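Long-range contact in chemotaxis operon protein (CheX) (Borrelia burgdorferi, PDB 3HZH), which probably dephosphorylates the phosphorylated response regulator CheY, as a member of the CheX family of chemotaxis phosphatases: residues V101-T106 / P131-I135. Residues are numbered along the deposited sequence; the frame is centred on the assembly and turned at random.
Sequences VAATLT and PPAFI
Phe134 and Pro132 reach helix segment 101-106, whose axis passes 8.4 Å from that of strand 133-135 with the N-to-C directions 123° apart, so that Ala102 lies by Phe134 and Thr106, one turn on, by Pro132. Phe134 gives the largest share of the buried surface. Its ring leaves the strand on the side of CA opposite the backbone N (chi1 -174°) and extends against the helix, and the Ala102 methyl sits on one face in a CH-pi contact, CB 3.6 Å from the ring centroid and 21° off the normal. The methyl is displaced toward the rim, coming closest at Phe134 CD2 (3.3 Å from Ala102 CB), so packing here is tight. Leu105 meets the edge of the same ring, its CD1 4.0 Å from Phe134 CE1, close to the ring plane. Thr106 uses its branches for different tasks. OG1 turns back along the helix and donates a hydrogen bond to Ala102 O at 3.0 Å; that carbonyl also accepts from Thr106 N, so two donors of one residue grip it. CG2 meanwhile faces the strand and rests 3.7 Å from Phe134 CB. The Pro132 ring packs against Thr106 CB, its CG 3.6 Å away, the two side chains lying roughly at right angles. No hydrogen bond crosses between the segments, and the contact is apolar. Ala103 and Pro132 also touch a chain of another protein. The contact joins helix 97-118 to strand 127-135, outermost in the antiparallel sheet of this chain: Ala133 and Ile135 pair through their backbones with Ile57 and Ser55 of strand 54-62, Leu105 also touches Val54 and Val56 of that strand and Ala77 and Val80 of helix 74-85, and Val101 touches Ala81 of the same helix.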
ATOM      1  N   VAL B 101     -12.100   2.400  -7.033  1.00 27.29           N
ATOM      2  CA  VAL B 101     -12.187   3.493  -6.057  1.00 27.48           C
ATOM      3  C   VAL B 101     -11.834   2.959  -4.668  1.00 27.46           C
ATOM      4  O   VAL B 101     -10.972   3.510  -3.975  1.00 25.52           O
ATOM      5  CB  VAL B 101     -13.610   4.120  -6.009  1.00 27.17           C
ATOM      6  CG1 VAL B 101     -13.759   5.000  -4.773  1.00 29.69           C
ATOM      7  CG2 VAL B 101     -13.844   4.972  -7.248  1.00 28.87           C
ATOM      8  N   ALA B 102     -12.504   1.875  -4.279  1.00 25.06           N
ATOM      9  CA  ALA B 102     -12.272   1.240  -2.988  1.00 24.23           C
ATOM     10  C   ALA B 102     -10.817   0.813  -2.830  1.00 23.92           C
ATOM     11  O   ALA B 102     -10.166   1.151  -1.842  1.00 25.23           O
ATOM     12  CB  ALA B 102     -13.181   0.020  -2.828  1.00 23.74           C
ATOM     13  N   ALA B 103     -10.311   0.078  -3.813  1.00 21.81           N
ATOM     14  CA  ALA B 103      -8.932  -0.418  -3.781  1.00 22.88           C
ATOM     15  C   ALA B 103      -7.884   0.684  -3.716  1.00 21.44           C
ATOM     16  O   ALA B 103      -6.822   0.506  -3.110  1.00 20.24           O
ATOM     17  CB  ALA B 103      -8.672  -1.300  -4.992  1.00 22.63           C
ATOM     18  N   THR B 104      -8.174   1.814  -4.358  1.00 20.24           N
ATOM     19  CA  THR B 104      -7.248   2.933  -4.363  1.00 19.89           C
ATOM     20  C   THR B 104      -7.241   3.657  -3.021  1.00 20.58           C
ATOM     21  O   THR B 104      -6.182   3.913  -2.455  1.00 21.22           O
ATOM     22  CB  THR B 104      -7.595   3.960  -5.475  1.00 21.04           C
ATOM     23  OG1 THR B 104      -7.605   3.310  -6.757  1.00 20.41           O
ATOM     24  CG2 THR B 104      -6.551   5.079  -5.502  1.00 20.81           C
ATOM     25  N   LEU B 105      -8.416   3.997  -2.507  1.00 22.22           N
ATOM     26  CA  LEU B 105      -8.481   4.698  -1.225  1.00 23.05           C
ATOM     27  C   LEU B 105      -7.975   3.853  -0.053  1.00 24.82           C
ATOM     28  O   LEU B 105      -7.308   4.379   0.850  1.00 23.39           O
ATOM     29  CB  LEU B 105      -9.909   5.178  -0.950  1.00 24.73           C
ATOM     30  CG  LEU B 105     -10.503   6.105  -2.014  1.00 28.82           C
ATOM     31  CD1 LEU B 105     -11.861   6.613  -1.542  1.00 30.64           C
ATOM     32  CD2 LEU B 105      -9.556   7.265  -2.272  1.00 28.61           C
ATOM     33  N   THR B 106      -8.278   2.554  -0.051  1.00 23.65           N
ATOM     34  CA  THR B 106      -7.791   1.702   1.034  1.00 24.04           C
ATOM     35  C   THR B 106      -6.269   1.619   0.971  1.00 24.00           C
ATOM     36  O   THR B 106      -5.612   1.531   2.004  1.00 24.29           O
ATOM     37  CB  THR B 106      -8.381   0.257   0.988  1.00 25.63           C
ATOM     38  OG1 THR B 106      -8.097  -0.353  -0.281  1.00 25.02           O
ATOM     39  CG2 THR B 106      -9.887   0.284   1.230  1.00 27.11           C
ATOM     40  N   PRO B 131      -5.068  -5.334   7.570  1.00 25.10           N
ATOM     41  CA  PRO B 131      -5.421  -5.101   6.170  1.00 26.08           C
ATOM     42  C   PRO B 131      -6.528  -4.050   6.271  1.00 27.33           C
ATOM     43  O   PRO B 131      -7.244  -3.989   7.279  1.00 26.10           O
ATOM     44  CB  PRO B 131      -5.936  -6.469   5.721  1.00 25.33           C
ATOM     45  CG  PRO B 131      -5.066  -7.408   6.560  1.00 28.31           C
ATOM     46  CD  PRO B 131      -5.291  -6.747   7.914  1.00 25.99           C
ATOM     47  N   PRO B 132      -6.693  -3.210   5.242  1.00 26.46           N
ATOM     48  CA  PRO B 132      -7.727  -2.181   5.315  1.00 24.09           C
ATOM     49  C   PRO B 132      -9.157  -2.601   5.034  1.00 23.43           C
ATOM     50  O   PRO B 132      -9.419  -3.635   4.420  1.00 22.97           O
ATOM     51  CB  PRO B 132      -7.227  -1.160   4.300  1.00 25.61           C
ATOM     52  CG  PRO B 132      -6.772  -2.087   3.189  1.00 28.17           C
ATOM     53  CD  PRO B 132      -5.938  -3.095   3.980  1.00 28.16           C
ATOM     54  N   ALA B 133     -10.086  -1.773   5.489  1.00 23.74           N
ATOM     55  CA  ALA B 133     -11.496  -2.014   5.247  1.00 23.19           C
ATOM     56  C   ALA B 133     -12.048  -0.796   4.509  1.00 23.75           C
ATOM     57  O   ALA B 133     -11.596   0.327   4.729  1.00 23.56           O
ATOM     58  CB  ALA B 133     -12.232  -2.199   6.554  1.00 22.12           C
ATOM     59  N   PHE B 134     -13.011  -1.021   3.622  1.00 24.73           N
ATOM     60  CA  PHE B 134     -13.630   0.066   2.885  1.00 27.87           C
ATOM     61  C   PHE B 134     -15.096   0.085   3.285  1.00 29.95           C
ATOM     62  O   PHE B 134     -15.802  -0.910   3.121  1.00 27.00           O
ATOM     63  CB  PHE B 134     -13.512  -0.149   1.371  1.00 28.18           C
ATOM     64  CG  PHE B 134     -14.000   1.021   0.550  1.00 29.04           C
ATOM     65  CD1 PHE B 134     -13.336   2.242   0.595  1.00 31.44           C
ATOM     66  CD2 PHE B 134     -15.128   0.904  -0.255  1.00 31.66           C
ATOM     67  CE1 PHE B 134     -13.782   3.335  -0.154  1.00 32.08           C
ATOM     68  CE2 PHE B 134     -15.587   1.991  -1.008  1.00 32.01           C
ATOM     69  CZ  PHE B 134     -14.911   3.211  -0.956  1.00 33.41           C
ATOM     70  N   ILE B 135     -15.548   1.214   3.819  1.00 32.71           N
ATOM     71  CA  ILE B 135     -16.931   1.356   4.245  1.00 39.63           C
ATOM     72  C   ILE B 135     -17.528   2.534   3.485  1.00 45.68           C
ATOM     73  O   ILE B 135     -17.229   3.686   3.774  1.00 44.44           O
ATOM     74  CB  ILE B 135     -17.017   1.635   5.764  1.00 38.45           C
ATOM     75  CG1 ILE B 135     -16.152   0.629   6.529  1.00 38.66           C
ATOM     76  CG2 ILE B 135     -18.463   1.537   6.228  1.00 40.34           C
ATOM     77  CD1 ILE B 135     -16.511  -0.816   6.280  1.00 38.26           C
TER